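Local coordinates for protein lactose Operon Repressor (Escherichia coli, PDB 1JYE) that represses transcription of the lactose operon by binding operator DNA and probably senses inducer through a core related to periplasmic sugar-binding proteins, at residues M242-A245 / M249-G252; Q131-V136 / A145-V150. The protein carries 1 engineered substitution. All blocks are in the same frame, centred on the assembly; numbering follows the deposited sequence.

Interaction 1: M242-A245 / M249-G252; sequences MLVA and MALG
Val244 drives one methyl into the first part of a helix, where it settles between Met249 and Ala250. That methyl, CG1, lies anti to the backbone N (chi1 -174°), which turns it at the helix backbone: Val244 CG1 is 3.4 Å from Ala250 N and 3.5 Å from Met249 CB. The side chains of Val244 and Met249 cross obliquely rather than lying alongside each other. Ala250 brings its backbone N to the methyl and its CB to the branch point of the valine, Val244 CB to Ala250 CB being 4.1 Å. With so small a residue on the helix, strand and helix come near, the CA atoms of Val244 and Ala250 lying 5.6 Å apart. Strand 241-244 and helix 247-259 open a beta-alpha-beta unit that ends in strand 269-271, part of a parallel sheet in the periplasmic-binding-protein fold; Val270 of the returning strand touches both Val244 and Ala250. Met249 bends at its last torsion (chi3 -71°) and lies on the side of Ala245; the detail of that approach is doubtful. Trp220 packs against both Ala245 and Met249. Backbone polar atoms around the turn are held separately, Ala245 O by Arg197 NH1 and Met249 N by Asn246 OD1, while no hydrogen bond links the two segments.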
ATOM      1  N   MET A 242      -2.639 -24.149   3.466  1.00 14.94           N
ATOM      2  CA  MET A 242      -2.210 -23.156   4.441  1.00 15.16           C
ATOM      3  C   MET A 242      -3.214 -22.017   4.547  1.00 14.80           C
ATOM      4  O   MET A 242      -3.724 -21.534   3.537  1.00 15.64           O
ATOM      5  CB  MET A 242      -0.857 -22.552   4.038  1.00 15.67           C
ATOM      6  CG  MET A 242       0.324 -23.507   4.034  1.00 17.92           C
ATOM      7  SD  MET A 242       1.832 -22.646   3.514  1.00 18.83           S
ATOM      8  CE  MET A 242       2.226 -21.708   4.976  1.00 18.92           C
ATOM      9  N   LEU A 243      -3.510 -21.607   5.778  1.00 12.63           N
ATOM     10  CA  LEU A 243      -4.382 -20.464   6.022  1.00 12.76           C
ATOM     11  C   LEU A 243      -3.380 -19.377   6.408  1.00 13.10           C
ATOM     12  O   LEU A 243      -2.640 -19.531   7.379  1.00 12.93           O
ATOM     13  CB  LEU A 243      -5.343 -20.750   7.184  1.00 13.08           C
ATOM     14  CG  LEU A 243      -6.527 -21.641   6.805  1.00 14.55           C
ATOM     15  CD1 LEU A 243      -7.164 -22.227   8.065  1.00 15.13           C
ATOM     16  CD2 LEU A 243      -7.537 -20.832   6.005  1.00 14.95           C
ATOM     17  N   VAL A 244      -3.334 -18.294   5.635  1.00 12.51           N
ATOM     18  CA  VAL A 244      -2.384 -17.212   5.894  1.00 13.74           C
ATOM     19  C   VAL A 244      -3.110 -15.929   6.306  1.00 12.43           C
ATOM     20  O   VAL A 244      -4.148 -15.584   5.741  1.00 12.68           O
ATOM     21  CB  VAL A 244      -1.505 -16.973   4.644  1.00 13.34           C
ATOM     22  CG1 VAL A 244      -0.425 -15.950   4.949  1.00 14.64           C
ATOM     23  CG2 VAL A 244      -0.878 -18.295   4.208  1.00 17.01           C
ATOM     24  N   ALA A 245      -2.543 -15.226   7.288  1.00 13.04           N
ATOM     25  CA  ALA A 245      -3.155 -14.033   7.868  1.00 12.38           C
ATOM     26  C   ALA A 245      -3.424 -12.829   6.969  1.00 12.29           C
ATOM     27  O   ALA A 245      -4.252 -11.989   7.308  1.00 12.99           O
ATOM     28  CB  ALA A 245      -2.369 -13.603   9.109  1.00 15.40           C
ATOM     29  N   MET A 249       1.554 -11.840   3.139  1.00 14.04           N
ATOM     30  CA  MET A 249       2.276 -12.980   3.684  1.00 13.38           C
ATOM     31  C   MET A 249       1.978 -14.195   2.812  1.00 13.09           C
ATOM     32  O   MET A 249       2.826 -15.070   2.652  1.00 13.75           O
ATOM     33  CB  MET A 249       1.866 -13.256   5.136  1.00 12.76           C
ATOM     34  CG  MET A 249       2.345 -12.191   6.103  1.00 13.93           C
ATOM     35  SD  MET A 249       2.206 -12.716   7.820  1.00 18.06           S
ATOM     36  CE  MET A 249       0.483 -12.682   8.029  1.00 22.58           C
ATOM     37  N   ALA A 250       0.778 -14.244   2.238  1.00 12.56           N
ATOM     38  CA  ALA A 250       0.412 -15.366   1.374  1.00 12.85           C
ATOM     39  C   ALA A 250       1.294 -15.358   0.132  1.00 12.60           C
ATOM     40  O   ALA A 250       1.686 -16.413  -0.366  1.00 12.46           O
ATOM     41  CB  ALA A 250      -1.063 -15.289   0.977  1.00 12.72           C
ATOM     42  N   LEU A 251       1.599 -14.166  -0.375  1.00 13.83           N
ATOM     43  CA  LEU A 251       2.459 -14.041  -1.548  1.00 14.41           C
ATOM     44  C   LEU A 251       3.814 -14.665  -1.218  1.00 14.03           C
ATOM     45  O   LEU A 251       4.391 -15.398  -2.028  1.00 15.56           O
ATOM     46  CB  LEU A 251       2.650 -12.564  -1.910  1.00 13.63           C
ATOM     47  CG  LEU A 251       3.638 -12.267  -3.048  1.00 16.74           C
ATOM     48  CD1 LEU A 251       3.050 -12.717  -4.378  1.00 18.08           C
ATOM     49  CD2 LEU A 251       3.928 -10.773  -3.080  1.00 15.90           C
ATOM     50  N   GLY A 252       4.314 -14.359  -0.026  1.00 13.59           N
ATOM     51  CA  GLY A 252       5.589 -14.897   0.409  1.00 14.13           C
ATOM     52  C   GLY A 252       5.532 -16.410   0.518  1.00 14.20           C
ATOM     53  O   GLY A 252       6.457 -17.103   0.106  1.00 13.91           O
TER

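Interaction 2: Q131-V136 / A145-V150; sequences QDAIAV and ALFLDV
Phe147 pushes the far end of its ring against the helix face formed by Ala133 and Val136, and here the contact is tightest. Ring atom CE2 of Phe147 lies 3.9 Å from Val136 CG1, with CZ almost as near. Val136 CB sits at the ring edge, in the ring plane, whereas CG1 approaches obliquely; the two side chains slant across each other. CG1 of Val136 is anti to its backbone N (chi1 171°), which directs this methyl to the ring. On the helix backbone, Ala133 O comes in obliquely as well, in van der Waals contact at 3.5 Å from Phe147 CZ, and Ala133 CB stands 4.2 Å from Phe147 CE2; no hydrogen bond joins the segments. The elements are successive parts of a beta-alpha-beta unit, strand 122-125, helix 130-139 and strand 145-147, the last an outermost strand of its parallel sheet within the chain. Leu128 touches both Val136 and Phe147, and Val104 and Val111 of helix 104-115 cover Val136 further. Toward Val150 the contact is down to one methyl pair, Ala133 CB to Val150 CG1 at 4.0 Å. Val150, three residues on from Phe147, also rests on Ser158 and Ile160. On the other side of the helix, Ile134 and Ala135 point away from the strand and are partly exposed, and Gln131 is exposed to solvent.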
ATOM      1  N   GLN A 131      -8.600  -3.730  27.607  1.00 22.06           N
ATOM      2  CA  GLN A 131      -8.195  -2.735  28.593  1.00 23.03           C
ATOM      3  C   GLN A 131      -7.517  -1.500  28.009  1.00 21.59           C
ATOM      4  O   GLN A 131      -7.776  -0.381  28.454  1.00 20.89           O
ATOM      5  CB  GLN A 131      -7.296  -3.382  29.647  1.00 26.50           C
ATOM      6  CG  GLN A 131      -8.068  -4.030  30.788  1.00 32.47           C
ATOM      7  CD  GLN A 131      -9.211  -4.906  30.310  1.00 35.19           C
ATOM      8  OE1 GLN A 131      -8.996  -5.944  29.684  1.00 38.90           O
ATOM      9  NE2 GLN A 131     -10.438  -4.487  30.602  1.00 36.33           N
ATOM     10  N   ASP A 132      -6.657  -1.693  27.014  1.00 21.04           N
ATOM     11  CA  ASP A 132      -5.970  -0.561  26.402  1.00 20.21           C
ATOM     12  C   ASP A 132      -6.928   0.332  25.616  1.00 19.56           C
ATOM     13  O   ASP A 132      -6.776   1.555  25.609  1.00 17.96           O
ATOM     14  CB  ASP A 132      -4.832  -1.037  25.492  1.00 21.03           C
ATOM     15  CG  ASP A 132      -3.671  -1.636  26.271  1.00 23.10           C
ATOM     16  OD1 ASP A 132      -3.559  -1.357  27.486  1.00 24.04           O
ATOM     17  OD2 ASP A 132      -2.861  -2.372  25.667  1.00 21.59           O
ATOM     18  N   ALA A 133      -7.913  -0.270  24.952  1.00 18.16           N
ATOM     19  CA  ALA A 133      -8.878   0.515  24.186  1.00 18.11           C
ATOM     20  C   ALA A 133      -9.701   1.369  25.146  1.00 18.54           C
ATOM     21  O   ALA A 133      -9.987   2.537  24.873  1.00 18.35           O
ATOM     22  CB  ALA A 133      -9.790  -0.406  23.372  1.00 18.65           C
ATOM     23  N   ILE A 134     -10.083   0.782  26.276  1.00 18.87           N
ATOM     24  CA  ILE A 134     -10.856   1.516  27.272  1.00 19.54           C
ATOM     25  C   ILE A 134     -10.009   2.675  27.796  1.00 19.53           C
ATOM     26  O   ILE A 134     -10.511   3.780  28.008  1.00 20.91           O
ATOM     27  CB  ILE A 134     -11.270   0.593  28.438  1.00 20.21           C
ATOM     28  CG1 ILE A 134     -12.334  -0.397  27.951  1.00 20.66           C
ATOM     29  CG2 ILE A 134     -11.800   1.425  29.608  1.00 20.57           C
ATOM     30  CD1 ILE A 134     -12.695  -1.470  28.966  1.00 24.43           C
ATOM     31  N   ALA A 135      -8.716   2.422  27.979  1.00 20.53           N
ATOM     32  CA  ALA A 135      -7.796   3.443  28.467  1.00 20.82           C
ATOM     33  C   ALA A 135      -7.669   4.582  27.457  1.00 20.83           C
ATOM     34  O   ALA A 135      -7.655   5.759  27.826  1.00 20.25           O
ATOM     35  CB  ALA A 135      -6.432   2.825  28.742  1.00 20.06           C
ATOM     36  N   VAL A 136      -7.569   4.237  26.177  1.00 19.17           N
ATOM     37  CA  VAL A 136      -7.462   5.259  25.142  1.00 18.84           C
ATOM     38  C   VAL A 136      -8.747   6.080  25.077  1.00 19.16           C
ATOM     39  O   VAL A 136      -8.706   7.302  24.928  1.00 19.04           O
ATOM     40  CB  VAL A 136      -7.182   4.626  23.763  1.00 17.99           C
ATOM     41  CG1 VAL A 136      -7.282   5.685  22.665  1.00 18.15           C
ATOM     42  CG2 VAL A 136      -5.794   4.004  23.760  1.00 17.83           C
ATOM     43  N   ALA A 145     -15.038   9.168  20.188  1.00 20.46           N
ATOM     44  CA  ALA A 145     -13.960   8.339  19.658  1.00 18.55           C
ATOM     45  C   ALA A 145     -14.506   7.038  19.081  1.00 18.73           C
ATOM     46  O   ALA A 145     -15.309   6.352  19.716  1.00 18.66           O
ATOM     47  CB  ALA A 145     -12.949   8.035  20.756  1.00 20.31           C
ATOM     48  N   LEU A 146     -14.048   6.699  17.882  1.00 16.71           N
ATOM     49  CA  LEU A 146     -14.485   5.489  17.198  1.00 15.06           C
ATOM     50  C   LEU A 146     -13.266   4.615  16.905  1.00 14.50           C
ATOM     51  O   LEU A 146     -12.301   5.075  16.299  1.00 15.09           O
ATOM     52  CB  LEU A 146     -15.193   5.874  15.898  1.00 15.35           C
ATOM     53  CG  LEU A 146     -15.808   4.772  15.040  1.00 15.22           C
ATOM     54  CD1 LEU A 146     -16.961   4.101  15.795  1.00 15.53           C
ATOM     55  CD2 LEU A 146     -16.314   5.383  13.746  1.00 16.81           C
ATOM     56  N   PHE A 147     -13.315   3.358  17.340  1.00 13.60           N
ATOM     57  CA  PHE A 147     -12.199   2.428  17.150  1.00 13.71           C
ATOM     58  C   PHE A 147     -12.421   1.470  15.984  1.00 14.00           C
ATOM     59  O   PHE A 147     -13.503   0.901  15.836  1.00 13.70           O
ATOM     60  CB  PHE A 147     -11.968   1.621  18.434  1.00 13.72           C
ATOM     61  CG  PHE A 147     -11.570   2.461  19.620  1.00 14.04           C
ATOM     62  CD1 PHE A 147     -12.502   3.278  20.260  1.00 14.08           C
ATOM     63  CD2 PHE A 147     -10.266   2.434  20.096  1.00 13.67           C
ATOM     64  CE1 PHE A 147     -12.134   4.055  21.364  1.00 14.59           C
ATOM     65  CE2 PHE A 147      -9.884   3.208  21.198  1.00 14.76           C
ATOM     66  CZ  PHE A 147     -10.824   4.020  21.834  1.00 14.31           C
ATOM     67  N   LEU A 148     -11.384   1.277  15.171  1.00 12.95           N
ATOM     68  CA  LEU A 148     -11.481   0.396  14.010  1.00 12.66           C
ATOM     69  C   LEU A 148     -10.628  -0.872  14.087  1.00 13.60           C
ATOM     70  O   LEU A 148     -10.669  -1.703  13.177  1.00 14.99           O
ATOM     71  CB  LEU A 148     -11.109   1.175  12.743  1.00 13.11           C
ATOM     72  CG  LEU A 148     -11.841   2.501  12.514  1.00 13.27           C
ATOM     73  CD1 LEU A 148     -11.409   3.105  11.173  1.00 14.38           C
ATOM     74  CD2 LEU A 148     -13.351   2.268  12.538  1.00 14.26           C
ATOM     75  N   ASP A 149      -9.857  -1.033  15.159  1.00 14.05           N
ATOM     76  CA  ASP A 149      -9.005  -2.217  15.294  1.00 15.62           C
ATOM     77  C   ASP A 149      -9.023  -2.709  16.734  1.00 16.15           C
ATOM     78  O   ASP A 149      -8.049  -2.556  17.476  1.00 15.65           O
ATOM     79  CB  ASP A 149      -7.568  -1.889  14.881  1.00 16.70           C
ATOM     80  CG  ASP A 149      -6.748  -3.132  14.571  1.00 19.50           C
ATOM     81  OD1 ASP A 149      -7.204  -4.256  14.885  1.00 20.42           O
ATOM     82  OD2 ASP A 149      -5.642  -2.982  14.011  1.00 21.11           O
ATOM     83  N   VAL A 150     -10.147  -3.301  17.113  1.00 14.88           N
ATOM     84  CA  VAL A 150     -10.351  -3.815  18.461  1.00 14.80           C
ATOM     85  C   VAL A 150     -11.231  -5.056  18.380  1.00 15.62           C
ATOM     86  O   VAL A 150     -11.645  -5.467  17.294  1.00 16.60           O
ATOM     87  CB  VAL A 150     -11.092  -2.779  19.339  1.00 14.48           C
ATOM     88  CG1 VAL A 150     -10.210  -1.576  19.591  1.00 15.15           C
ATOM     89  CG2 VAL A 150     -12.390  -2.339  18.645  1.00 15.38           C
TER

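Interaction 2 comes first along the chain and is complete before interaction 1 begins. Their centres lie 28 Å apart, on opposite sides of the chain's centre, and their nearest atoms are about 11 Å apart without touching. Each joins a helix to a strand of a beta-alpha-beta unit, but the sheets differ: 145-147 is an outermost strand, within this chain, of one parallel sheet, while 241-244 lies inside another, between 182-186 and 269-271. Interaction 2 pairs a helix with the strand after it, interaction 1 a strand with the helix after it. Both sheets have strand order 2-1-3-4, consistent with the paired subdomains of the periplasmic-binding-protein fold, and the two contacts, both buried, probably belong to different halves.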